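Local coordinates for protein aminotransferase (Bacillus subtilis, PDB 6L1L) that is probably a class I pyridoxal-phosphate-dependent aminotransferase that takes part in making the dipeptide antibiotic bacilysin, at residues V51-E56 with Q277-A282; I35-G40 with S369-Q374; D342-H347 with L387-G392. All coordinates share one frame; numbering follows the deposited sequence.

Contact 1: V51-E56 with Q277-A282; sequences VEALRE and QQAASA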
ATOM      1  N   VAL B  51     -16.867  -5.437 -13.001  1.00 21.90           N
ATOM      2  CA  VAL B  51     -16.074  -6.631 -13.254  1.00 22.10           C
ATOM      3  C   VAL B  51     -15.644  -6.697 -14.738  1.00 23.38           C
ATOM      4  O   VAL B  51     -14.494  -7.031 -15.072  1.00 19.74           O
ATOM      5  CB  VAL B  51     -16.836  -7.917 -12.902  1.00 21.62           C
ATOM      6  CG1 VAL B  51     -16.032  -9.123 -13.295  1.00 20.47           C
ATOM      7  CG2 VAL B  51     -17.105  -8.009 -11.407  1.00 23.75           C
ATOM      8  N   GLU B  52     -16.575  -6.419 -15.630  1.00 25.36           N
ATOM      9  CA  GLU B  52     -16.209  -6.503 -17.069  1.00 28.19           C
ATOM     10  C   GLU B  52     -15.251  -5.393 -17.493  1.00 26.81           C
ATOM     11  O   GLU B  52     -14.374  -5.607 -18.334  1.00 28.04           O
ATOM     12  CB  GLU B  52     -17.453  -6.557 -17.946  1.00 31.52           C
ATOM     13  CG  GLU B  52     -18.378  -7.751 -17.632  1.00 33.93           C
ATOM     14  CD  GLU B  52     -17.657  -9.089 -17.410  1.00 37.37           C
ATOM     15  OE1 GLU B  52     -16.752  -9.417 -18.205  1.00 38.12           O
ATOM     16  OE2 GLU B  52     -17.984  -9.822 -16.428  1.00 42.28           O
ATOM     17  N   ALA B  53     -15.385  -4.221 -16.874  1.00 28.54           N
ATOM     18  CA  ALA B  53     -14.438  -3.110 -17.103  1.00 29.11           C
ATOM     19  C   ALA B  53     -12.992  -3.548 -16.802  1.00 27.02           C
ATOM     20  O   ALA B  53     -12.103  -3.305 -17.593  1.00 23.16           O
ATOM     21  CB  ALA B  53     -14.789  -1.921 -16.235  1.00 30.58           C
ATOM     22  N   LEU B  54     -12.780  -4.191 -15.665  1.00 23.18           N
ATOM     23  CA  LEU B  54     -11.447  -4.760 -15.322  1.00 23.19           C
ATOM     24  C   LEU B  54     -10.989  -5.811 -16.338  1.00 20.16           C
ATOM     25  O   LEU B  54      -9.826  -5.862 -16.734  1.00 19.23           O
ATOM     26  CB  LEU B  54     -11.451  -5.349 -13.895  1.00 21.38           C
ATOM     27  CG  LEU B  54     -10.279  -6.253 -13.471  1.00 23.68           C
ATOM     28  CD1 LEU B  54      -8.908  -5.568 -13.523  1.00 22.04           C
ATOM     29  CD2 LEU B  54     -10.488  -6.821 -12.066  1.00 25.54           C
ATOM     30  N   ARG B  55     -11.909  -6.675 -16.725  1.00 21.58           N
ATOM     31  CA  ARG B  55     -11.587  -7.774 -17.586  1.00 22.69           C
ATOM     32  C   ARG B  55     -11.109  -7.301 -18.964  1.00 22.19           C
ATOM     33  O   ARG B  55     -10.083  -7.752 -19.451  1.00 23.36           O
ATOM     34  CB  ARG B  55     -12.762  -8.719 -17.697  1.00 26.01           C
ATOM     35  CG  ARG B  55     -12.960  -9.522 -16.418  1.00 26.75           C
ATOM     36  CD  ARG B  55     -14.029 -10.555 -16.547  1.00 27.33           C
ATOM     37  NE  ARG B  55     -13.546 -11.677 -17.328  1.00 35.01           N
ATOM     38  CZ  ARG B  55     -14.002 -12.003 -18.527  1.00 34.74           C
ATOM     39  NH1 ARG B  55     -14.968 -11.300 -19.090  1.00 37.20           N
ATOM     40  NH2 ARG B  55     -13.471 -13.023 -19.166  1.00 35.32           N
ATOM     41  N   GLU B  56     -11.792  -6.324 -19.522  1.00 22.21           N
ATOM     42  CA  GLU B  56     -11.417  -5.772 -20.827  1.00 22.41           C
ATOM     43  C   GLU B  56     -10.129  -4.961 -20.721  1.00 22.89           C
ATOM     44  O   GLU B  56      -9.189  -5.157 -21.498  1.00 24.31           O
ATOM     45  CB  GLU B  56     -12.565  -4.929 -21.371  1.00 20.19           C
ATOM     46  N   GLN B 277      -7.937   0.905 -12.203  1.00 19.90           N
ATOM     47  CA  GLN B 277      -8.328   2.314 -12.320  1.00 20.94           C
ATOM     48  C   GLN B 277      -9.508   2.490 -13.306  1.00 20.77           C
ATOM     49  O   GLN B 277     -10.461   3.219 -13.007  1.00 17.43           O
ATOM     50  CB  GLN B 277      -7.133   3.190 -12.671  1.00 20.67           C
ATOM     51  CG  GLN B 277      -6.059   3.230 -11.569  1.00 20.88           C
ATOM     52  CD  GLN B 277      -4.944   4.211 -11.921  1.00 22.20           C
ATOM     53  OE1 GLN B 277      -5.213   5.356 -12.233  1.00 20.67           O
ATOM     54  NE2 GLN B 277      -3.705   3.772 -11.853  1.00 21.89           N
ATOM     55  N   GLN B 278      -9.470   1.745 -14.411  1.00 21.41           N
ATOM     56  CA  GLN B 278     -10.607   1.702 -15.357  1.00 24.84           C
ATOM     57  C   GLN B 278     -11.878   1.101 -14.763  1.00 22.71           C
ATOM     58  O   GLN B 278     -12.957   1.617 -14.953  1.00 18.35           O
ATOM     59  CB  GLN B 278     -10.219   0.974 -16.636  1.00 30.62           C
ATOM     60  CG  GLN B 278     -11.271   0.994 -17.735  1.00 35.05           C
ATOM     61  CD  GLN B 278     -11.634   2.390 -18.184  1.00 39.70           C
ATOM     62  OE1 GLN B 278     -10.793   3.112 -18.745  1.00 51.03           O
ATOM     63  NE2 GLN B 278     -12.902   2.791 -17.950  1.00 39.15           N
ATOM     64  N   ALA B 279     -11.741   0.006 -14.027  1.00 25.27           N
ATOM     65  CA  ALA B 279     -12.848  -0.539 -13.250  1.00 23.93           C
ATOM     66  C   ALA B 279     -13.455   0.466 -12.281  1.00 22.73           C
ATOM     67  O   ALA B 279     -14.656   0.561 -12.192  1.00 25.41           O
ATOM     68  CB  ALA B 279     -12.384  -1.781 -12.497  1.00 22.33           C
ATOM     69  N   ALA B 280     -12.623   1.237 -11.568  1.00 19.77           N
ATOM     70  CA  ALA B 280     -13.112   2.268 -10.686  1.00 19.89           C
ATOM     71  C   ALA B 280     -13.825   3.406 -11.426  1.00 22.65           C
ATOM     72  O   ALA B 280     -14.848   3.933 -10.980  1.00 23.96           O
ATOM     73  CB  ALA B 280     -11.956   2.859  -9.901  1.00 18.72           C
ATOM     74  N   SER B 281     -13.253   3.778 -12.561  1.00 24.30           N
ATOM     75  CA  SER B 281     -13.828   4.782 -13.435  1.00 27.35           C
ATOM     76  C   SER B 281     -15.225   4.352 -13.876  1.00 25.07           C
ATOM     77  O   SER B 281     -16.123   5.165 -13.864  1.00 22.58           O
ATOM     78  CB  SER B 281     -12.922   5.016 -14.634  1.00 28.88           C
ATOM     79  OG  SER B 281     -13.539   5.914 -15.504  1.00 33.56           O
ATOM     80  N   ALA B 282     -15.396   3.065 -14.171  1.00 23.85           N
ATOM     81  CA  ALA B 282     -16.711   2.562 -14.608  1.00 24.63           C
ATOM     82  C   ALA B 282     -17.698   2.440 -13.442  1.00 25.11           C
ATOM     83  O   ALA B 282     -18.899   2.605 -13.649  1.00 26.41           O
ATOM     84  CB  ALA B 282     -16.578   1.262 -15.314  1.00 23.06           C
TER
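The methyl group of Ala-53 is the bump of this contact: it points from helix 48-57 into the hollow between Ala-279 and Ala-282 on helix 274-284. Its CB lies 3.8 Å from the CA of Ala-279, touching backbone as much as side chain, and also 3.8 Å from the CB of Ala-282, one turn further on. Residues this small let the two helices draw close, with the segment axes 7.8 Å apart at closest approach and running roughly antiparallel at 149°. A second, smaller touch lies beside the first, where Ala-279 CB rests 3.9 Å from Leu-54 CB. Of the leucine side chain only CB makes the touch, because CG stands anti to the backbone N (chi1 167°) and turns the branched end away from the alanine. No hydrogen bond links the two segments, so the fit of shapes carries the contact.

Helix 48-57 also faces the second subunit, where Leu-54 touches Phe-273 of that chain and Val-51 touches its Leu-59. Within its own chain, Trp-246 lies against both Leu-54 and Ala-279, while helix 73-86 packs on helix 274-284 through Phe-74, Leu-75 and Ala-78.

Contact 2: I35-G40 with S369-Q374; sequences INLGQG and SMVSKQ
Leu-37 and Ser-369 join the chain running on from edge strand 35-36 to strand 365-369, in the smaller, mixed sheet of this class I aminotransferase. Strand 350-354 lies between these two strands in the sheet, and Leu-37 also bonds to Val-351 through its backbone. Here the two segments meet directly: Ser-369 N donates to Leu-37 O over 2.9 Å, nearly straight at 174°.

Leu-37 has the largest share of the buried surface. Its side chain curls round the carbonyl oxygen of Ser-369, with CD2 3.4 Å and CB 3.5 Å from that oxygen, and the same CD2 reaches Ser-372 CB at 4.1 Å. Phe-380 of helix 374-385 packs on the leucine as well, so a branched apolar chain suits a place between a turn and a helix.

Val-371 adds a second apolar surface, its CG2 lying 4.5 Å from Leu-37 CD2. The same methyl comes 4.0 Å from Gln-39 O, in the bend leading to Gly-40, which lies about 7 Å from the bound pyridoxal phosphate and in the neighbourhood of Tyr-209. Asn-36 shapes the start of that bend as an Asx turn, its OD1 taking the N-H of Gly-38 in the carbonyl plane. A water sits within bonding distance of Asn-36 O and, in a weak contact, near Val-371 O.

Serine suits position 369 because its short side chain can bond to the neighbouring main chain. With OG beside its own backbone N (chi1 -42°), the hydroxyl is turned to the next carbonyl along the bend. Arg-367 NH2 also bonds to that oxygen, Gly-38 O, and Ser-369 OG donates to it over 2.9 Å from above the carbonyl plane, 39° out of it.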
ATOM      1  N   ILE B  35     -21.858 -17.693  12.107  1.00 18.67           N
ATOM      2  CA  ILE B  35     -22.442 -16.512  11.430  1.00 18.41           C
ATOM      3  C   ILE B  35     -21.647 -15.265  11.823  1.00 18.63           C
ATOM      4  O   ILE B  35     -21.657 -14.848  12.991  1.00 18.34           O
ATOM      5  CB  ILE B  35     -23.913 -16.412  11.700  1.00 19.57           C
ATOM      6  CG1 ILE B  35     -24.627 -17.588  11.047  1.00 21.72           C
ATOM      7  CG2 ILE B  35     -24.513 -15.132  11.133  1.00 17.48           C
ATOM      8  CD1 ILE B  35     -26.008 -17.814  11.580  1.00 22.11           C
ATOM      9  N   ASN B  36     -20.926 -14.686  10.855  1.00 18.53           N
ATOM     10  CA  ASN B  36     -19.962 -13.624  11.169  1.00 17.43           C
ATOM     11  C   ASN B  36     -20.592 -12.258  10.875  1.00 18.02           C
ATOM     12  O   ASN B  36     -20.610 -11.814   9.718  1.00 20.41           O
ATOM     13  CB  ASN B  36     -18.706 -13.810  10.341  1.00 20.56           C
ATOM     14  CG  ASN B  36     -17.561 -12.937  10.802  1.00 22.82           C
ATOM     15  OD1 ASN B  36     -17.767 -11.879  11.373  1.00 25.54           O
ATOM     16  ND2 ASN B  36     -16.341 -13.380  10.557  1.00 23.85           N
ATOM     17  N   LEU B  37     -21.075 -11.566  11.897  1.00 16.14           N
ATOM     18  CA  LEU B  37     -21.592 -10.162  11.702  1.00 16.24           C
ATOM     19  C   LEU B  37     -20.626  -9.158  12.333  1.00 15.70           C
ATOM     20  O   LEU B  37     -21.026  -8.091  12.749  1.00 16.57           O
ATOM     21  CB  LEU B  37     -22.961 -10.051  12.265  1.00 15.98           C
ATOM     22  CG  LEU B  37     -24.009 -10.997  11.712  1.00 15.86           C
ATOM     23  CD1 LEU B  37     -25.348 -10.571  12.308  1.00 17.99           C
ATOM     24  CD2 LEU B  37     -24.066 -11.046  10.181  1.00 16.59           C
ATOM     25  N   GLY B  38     -19.341  -9.519  12.371  1.00 17.59           N
ATOM     26  CA  GLY B  38     -18.298  -8.621  12.853  1.00 19.00           C
ATOM     27  C   GLY B  38     -17.774  -7.650  11.781  1.00 19.38           C
ATOM     28  O   GLY B  38     -18.234  -6.540  11.671  1.00 23.18           O
ATOM     29  N   GLN B  39     -16.755  -8.062  11.050  1.00 24.24           N
ATOM     30  CA  GLN B  39     -16.200  -7.253   9.988  1.00 23.99           C
ATOM     31  C   GLN B  39     -17.303  -6.834   9.035  1.00 23.11           C
ATOM     32  O   GLN B  39     -18.212  -7.618   8.693  1.00 20.43           O
ATOM     33  CB  GLN B  39     -15.124  -8.030   9.264  1.00 26.33           C
ATOM     34  CG  GLN B  39     -14.402  -7.249   8.185  1.00 30.39           C
ATOM     35  CD  GLN B  39     -13.402  -8.136   7.456  1.00 33.65           C
ATOM     36  OE1 GLN B  39     -13.771  -9.201   6.927  1.00 33.74           O
ATOM     37  NE2 GLN B  39     -12.134  -7.710   7.417  1.00 34.82           N
ATOM     38  N   GLY B  40     -17.243  -5.583   8.594  1.00 21.10           N
ATOM     39  CA  GLY B  40     -18.243  -5.039   7.733  1.00 22.22           C
ATOM     40  C   GLY B  40     -17.915  -5.412   6.312  1.00 21.63           C
ATOM     41  O   GLY B  40     -17.629  -4.551   5.483  1.00 22.67           O
ATOM     42  N   SER B 369     -22.953  -5.961  12.090  1.00 18.79           N
ATOM     43  CA  SER B 369     -23.093  -5.582  10.677  1.00 19.22           C
ATOM     44  C   SER B 369     -24.168  -6.416   9.962  1.00 18.91           C
ATOM     45  O   SER B 369     -24.246  -7.633  10.109  1.00 18.34           O
ATOM     46  CB  SER B 369     -21.766  -5.736   9.927  1.00 18.19           C
ATOM     47  OG  SER B 369     -20.701  -5.272  10.713  1.00 23.10           O
ATOM     48  N   MET B 370     -25.007  -5.744   9.205  1.00 21.71           N
ATOM     49  CA  MET B 370     -26.096  -6.378   8.467  1.00 21.28           C
ATOM     50  C   MET B 370     -25.629  -6.915   7.128  1.00 21.85           C
ATOM     51  O   MET B 370     -26.148  -6.547   6.083  1.00 23.75           O
ATOM     52  CB  MET B 370     -27.223  -5.383   8.283  1.00 21.42           C
ATOM     53  CG  MET B 370     -27.826  -4.869   9.590  1.00 23.50           C
ATOM     54  SD  MET B 370     -28.622  -6.133  10.578  1.00 23.10           S
ATOM     55  CE  MET B 370     -27.323  -6.498  11.703  1.00 18.88           C
ATOM     56  N   VAL B 371     -24.688  -7.849   7.173  1.00 21.02           N
ATOM     57  CA  VAL B 371     -24.028  -8.298   5.946  1.00 23.97           C
ATOM     58  C   VAL B 371     -24.332  -9.789   5.685  1.00 27.78           C
ATOM     59  O   VAL B 371     -23.487 -10.532   5.176  1.00 26.61           O
ATOM     60  CB  VAL B 371     -22.513  -8.006   5.939  1.00 23.07           C
ATOM     61  CG1 VAL B 371     -22.248  -6.487   5.788  1.00 20.67           C
ATOM     62  CG2 VAL B 371     -21.826  -8.573   7.177  1.00 22.20           C
ATOM     63  N   SER B 372     -25.519 -10.226   6.094  1.00 25.73           N
ATOM     64  CA  SER B 372     -26.028 -11.486   5.674  1.00 27.04           C
ATOM     65  C   SER B 372     -27.500 -11.296   5.345  1.00 27.45           C
ATOM     66  O   SER B 372     -28.125 -10.323   5.772  1.00 25.11           O
ATOM     67  CB  SER B 372     -25.785 -12.551   6.759  1.00 33.80           C
ATOM     68  OG  SER B 372     -25.695 -13.829   6.148  1.00 41.62           O
ATOM     69  N   LYS B 373     -28.030 -12.191   4.525  1.00 24.94           N
ATOM     70  CA  LYS B 373     -29.416 -12.135   4.111  1.00 23.81           C
ATOM     71  C   LYS B 373     -30.329 -12.389   5.318  1.00 25.38           C
ATOM     72  O   LYS B 373     -29.871 -12.895   6.351  1.00 26.00           O
ATOM     73  CB  LYS B 373     -29.688 -13.144   2.995  1.00 24.91           C
ATOM     74  CG  LYS B 373     -29.251 -14.550   3.336  1.00 28.82           C
ATOM     75  CD  LYS B 373     -29.770 -15.600   2.350  1.00 33.93           C
ATOM     76  CE  LYS B 373     -29.306 -16.991   2.743  1.00 35.07           C
ATOM     77  NZ  LYS B 373     -27.820 -17.082   2.808  1.00 34.18           N
ATOM     78  N   GLN B 374     -31.602 -12.018   5.189  1.00 24.77           N
ATOM     79  CA  GLN B 374     -32.571 -12.071   6.288  1.00 26.23           C
ATOM     80  C   GLN B 374     -32.632 -13.393   7.048  1.00 24.58           C
ATOM     81  O   GLN B 374     -32.628 -13.403   8.257  1.00 27.49           O
ATOM     82  CB  GLN B 374     -33.962 -11.748   5.784  1.00 25.89           C
TER
HETATM   83  O   HOH W   1     -21.846 -12.822   7.157  1.00 39.88           O

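Contact 3: D342-H347 with L387-G392; sequences DYLLEH and LNLPFG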
ATOM      1  N   ASP B 342     -16.939 -12.486  23.212  1.00 24.13           N
ATOM      2  CA  ASP B 342     -16.267 -13.780  23.340  1.00 28.06           C
ATOM      3  C   ASP B 342     -17.229 -14.905  23.677  1.00 27.89           C
ATOM      4  O   ASP B 342     -17.013 -16.057  23.258  1.00 27.58           O
ATOM      5  CB  ASP B 342     -15.176 -13.737  24.410  1.00 28.59           C
ATOM      6  CG  ASP B 342     -14.034 -12.831  24.048  1.00 35.70           C
ATOM      7  OD1 ASP B 342     -13.818 -12.566  22.845  1.00 40.62           O
ATOM      8  OD2 ASP B 342     -13.350 -12.355  24.981  1.00 43.42           O
ATOM      9  N   TYR B 343     -18.270 -14.560  24.438  1.00 29.15           N
ATOM     10  CA  TYR B 343     -19.271 -15.500  24.941  1.00 30.98           C
ATOM     11  C   TYR B 343     -20.222 -15.911  23.806  1.00 31.96           C
ATOM     12  O   TYR B 343     -20.579 -17.084  23.644  1.00 26.48           O
ATOM     13  CB  TYR B 343     -20.043 -14.830  26.084  1.00 32.98           C
ATOM     14  CG  TYR B 343     -21.097 -15.657  26.809  1.00 34.21           C
ATOM     15  CD1 TYR B 343     -20.746 -16.532  27.844  1.00 37.93           C
ATOM     16  CD2 TYR B 343     -22.438 -15.542  26.479  1.00 35.89           C
ATOM     17  CE1 TYR B 343     -21.712 -17.279  28.510  1.00 40.73           C
ATOM     18  CE2 TYR B 343     -23.414 -16.287  27.137  1.00 40.27           C
ATOM     19  CZ  TYR B 343     -23.046 -17.159  28.145  1.00 41.70           C
ATOM     20  OH  TYR B 343     -24.012 -17.880  28.804  1.00 44.06           O
ATOM     21  N   LEU B 344     -20.663 -14.924  23.044  1.00 27.67           N
ATOM     22  CA  LEU B 344     -21.497 -15.168  21.873  1.00 26.84           C
ATOM     23  C   LEU B 344     -20.765 -15.977  20.830  1.00 24.46           C
ATOM     24  O   LEU B 344     -21.359 -16.805  20.168  1.00 24.40           O
ATOM     25  CB  LEU B 344     -22.004 -13.845  21.279  1.00 25.19           C
ATOM     26  CG  LEU B 344     -23.468 -13.545  21.634  1.00 29.69           C
ATOM     27  CD1 LEU B 344     -23.811 -13.811  23.085  1.00 31.03           C
ATOM     28  CD2 LEU B 344     -23.850 -12.112  21.278  1.00 28.73           C
ATOM     29  N   LEU B 345     -19.479 -15.744  20.655  1.00 25.59           N
ATOM     30  CA  LEU B 345     -18.699 -16.602  19.758  1.00 25.73           C
ATOM     31  C   LEU B 345     -18.624 -18.043  20.261  1.00 30.13           C
ATOM     32  O   LEU B 345     -18.971 -18.998  19.551  1.00 25.14           O
ATOM     33  CB  LEU B 345     -17.300 -16.064  19.576  1.00 24.93           C
ATOM     34  CG  LEU B 345     -16.438 -16.826  18.570  1.00 22.59           C
ATOM     35  CD1 LEU B 345     -17.181 -17.086  17.234  1.00 23.44           C
ATOM     36  CD2 LEU B 345     -15.166 -16.067  18.356  1.00 22.56           C
ATOM     37  N   GLU B 346     -18.177 -18.193  21.497  1.00 29.32           N
ATOM     38  CA  GLU B 346     -18.010 -19.525  22.068  1.00 33.40           C
ATOM     39  C   GLU B 346     -19.338 -20.310  22.225  1.00 32.93           C
ATOM     40  O   GLU B 346     -19.362 -21.497  21.955  1.00 34.21           O
ATOM     41  CB  GLU B 346     -17.199 -19.436  23.366  1.00 35.45           C
ATOM     42  CG  GLU B 346     -16.862 -20.771  24.033  1.00 40.94           C
ATOM     43  CD  GLU B 346     -15.856 -21.613  23.231  1.00 45.38           C
ATOM     44  OE1 GLU B 346     -14.805 -21.100  22.811  1.00 47.62           O
ATOM     45  OE2 GLU B 346     -16.118 -22.809  23.004  1.00 43.97           O
ATOM     46  N   HIS B 347     -20.428 -19.647  22.611  1.00 34.00           N
ATOM     47  CA  HIS B 347     -21.663 -20.323  23.061  1.00 35.11           C
ATOM     48  C   HIS B 347     -22.781 -20.290  22.040  1.00 34.86           C
ATOM     49  O   HIS B 347     -23.400 -21.305  21.783  1.00 39.61           O
ATOM     50  CB  HIS B 347     -22.123 -19.794  24.425  1.00 39.37           C
ATOM     51  CG  HIS B 347     -21.173 -20.107  25.546  1.00 45.29           C
ATOM     52  ND1 HIS B 347     -19.861 -19.684  25.554  1.00 48.39           N
ATOM     53  CD2 HIS B 347     -21.344 -20.802  26.696  1.00 51.49           C
ATOM     54  CE1 HIS B 347     -19.264 -20.094  26.659  1.00 46.53           C
ATOM     55  NE2 HIS B 347     -20.143 -20.774  27.370  1.00 56.14           N
ATOM     56  N   LEU B 387     -29.461 -19.033  24.442  1.00 45.77           N
ATOM     57  CA  LEU B 387     -28.640 -18.699  25.605  1.00 43.94           C
ATOM     58  C   LEU B 387     -29.458 -18.039  26.738  1.00 48.25           C
ATOM     59  O   LEU B 387     -28.970 -17.938  27.860  1.00 56.60           O
ATOM     60  CB  LEU B 387     -27.540 -17.735  25.183  1.00 40.94           C
ATOM     61  CG  LEU B 387     -26.582 -18.151  24.054  1.00 38.74           C
ATOM     62  CD1 LEU B 387     -25.831 -16.935  23.558  1.00 39.34           C
ATOM     63  CD2 LEU B 387     -25.570 -19.183  24.498  1.00 40.38           C
ATOM     64  N   ASN B 388     -30.691 -17.614  26.425  1.00 54.01           N
ATOM     65  CA  ASN B 388     -31.537 -16.787  27.293  1.00 55.68           C
ATOM     66  C   ASN B 388     -30.753 -15.817  28.184  1.00 54.90           C
ATOM     67  O   ASN B 388     -30.417 -16.122  29.341  1.00 49.19           O
ATOM     68  CB  ASN B 388     -32.484 -17.628  28.148  1.00 61.31           C
ATOM     69  CG  ASN B 388     -33.560 -16.773  28.818  1.00 63.45           C
ATOM     70  OD1 ASN B 388     -33.325 -16.150  29.856  1.00 71.32           O
ATOM     71  ND2 ASN B 388     -34.736 -16.717  28.211  1.00 61.52           N
ATOM     72  N   LEU B 389     -30.456 -14.659  27.620  1.00 47.32           N
ATOM     73  CA  LEU B 389     -29.766 -13.607  28.340  1.00 46.69           C
ATOM     74  C   LEU B 389     -30.779 -12.492  28.598  1.00 42.32           C
ATOM     75  O   LEU B 389     -31.807 -12.416  27.915  1.00 40.05           O
ATOM     76  CB  LEU B 389     -28.531 -13.126  27.534  1.00 47.69           C
ATOM     77  CG  LEU B 389     -27.162 -13.827  27.681  1.00 47.84           C
ATOM     78  CD1 LEU B 389     -27.241 -15.222  28.278  1.00 52.69           C
ATOM     79  CD2 LEU B 389     -26.434 -13.887  26.342  1.00 48.69           C
ATOM     80  N   PRO B 390     -30.526 -11.659  29.619  1.00 43.00           N
ATOM     81  CA  PRO B 390     -31.488 -10.616  29.970  1.00 45.47           C
ATOM     82  C   PRO B 390     -31.253  -9.334  29.192  1.00 43.44           C
ATOM     83  O   PRO B 390     -30.606  -8.403  29.687  1.00 41.18           O
ATOM     84  CB  PRO B 390     -31.221 -10.388  31.461  1.00 46.43           C
ATOM     85  CG  PRO B 390     -29.760 -10.672  31.616  1.00 44.57           C
ATOM     86  CD  PRO B 390     -29.421 -11.732  30.593  1.00 45.68           C
ATOM     87  N   PHE B 391     -31.809  -9.262  27.995  1.00 41.54           N
ATOM     88  CA  PHE B 391     -31.622  -8.067  27.163  1.00 42.38           C
ATOM     89  C   PHE B 391     -32.628  -6.961  27.550  1.00 46.29           C
ATOM     90  O   PHE B 391     -32.933  -6.081  26.741  1.00 49.43           O
ATOM     91  CB  PHE B 391     -31.712  -8.426  25.667  1.00 40.10           C
ATOM     92  CG  PHE B 391     -30.593  -9.302  25.182  1.00 38.52           C
ATOM     93  CD1 PHE B 391     -29.331  -8.754  24.865  1.00 37.35           C
ATOM     94  CD2 PHE B 391     -30.774 -10.680  25.020  1.00 37.59           C
ATOM     95  CE1 PHE B 391     -28.279  -9.566  24.410  1.00 33.53           C
ATOM     96  CE2 PHE B 391     -29.723 -11.486  24.562  1.00 40.19           C
ATOM     97  CZ  PHE B 391     -28.469 -10.923  24.265  1.00 36.40           C
ATOM     98  N   GLY B 392     -33.152  -7.014  28.781  1.00 47.33           N
ATOM     99  CA  GLY B 392     -34.029  -5.979  29.323  1.00 46.98           C
ATOM    100  C   GLY B 392     -33.247  -5.096  30.272  1.00 46.30           C
ATOM    101  O   GLY B 392     -32.234  -5.530  30.830  1.00 44.46           O
TER
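Leu-387 reaches from the tail after helix 374-385 to His-347, Leu-344 and Tyr-343 on helix 337-347. Its CB points toward the helix, and CG stands beside the backbone N (chi1 -57°), where the chain forks into two methyls with different neighbours. CD2 lies 3.5 Å from His-347 CB. CD1 goes instead to Leu-344, whose own CD1 is 3.8 Å away, and comes more loosely to Tyr-343 CE2 at 4.4 Å. A forked aliphatic residue suits this place, since one branch can meet the stem of a polar residue while the other joins an apolar cluster.

Leu-389, two residues on, widens that cluster. Its CD2 approaches Tyr-343 CE2 to 3.9 Å, obliquely to the ring, and passes Leu-344 CD1 at 4.2 Å as those two leucine side chains run in opposite directions. Both leucines thus meet Tyr-343 at CE2. On one face of its ring lies His-347, whose imidazole has Tyr-343 CE1 3.9 Å above its plane, over the centre. His-347 ND1 makes a weak hydrogen bond back to Tyr-343 O. No hydrogen bond crosses between 342-347 and 387-392; the contact is apolar and lies near the surface.

Phe-334 meets the Tyr-343 ring edge-to-face and also touches Leu-389. Leu-344, which is buried, packs on Val-350 and on Ile-384 of helix 374-385, so the C-terminal tail is laid against helix 337-347 where that helix rests on strand 350-354 of the smaller sheet.

How the contacts relate
Contact 2 comes near the cofactor: Gly-40 lies about 7 Å from the bound pyridoxal phosphate. Contact 3 lies on the same side of the chain's centre, 17 Å from contact 2 between centres and about 7 Å between nearest atoms, yet away from the annotated sites. The segments of these two contacts alternate along the sequence, and helix 374-385 links 369-374 to 387-392. Contact 1 is distant from both, its centre 27 Å from contact 2 and 44 Å from contact 3, but the side chain of Ala-279 is about 8 Å from that of cofactor-site Phe-237, and Leu-54 about 11 Å from Arg-247. Contacts 1 and 2 touch the second subunit; contact 3 does not.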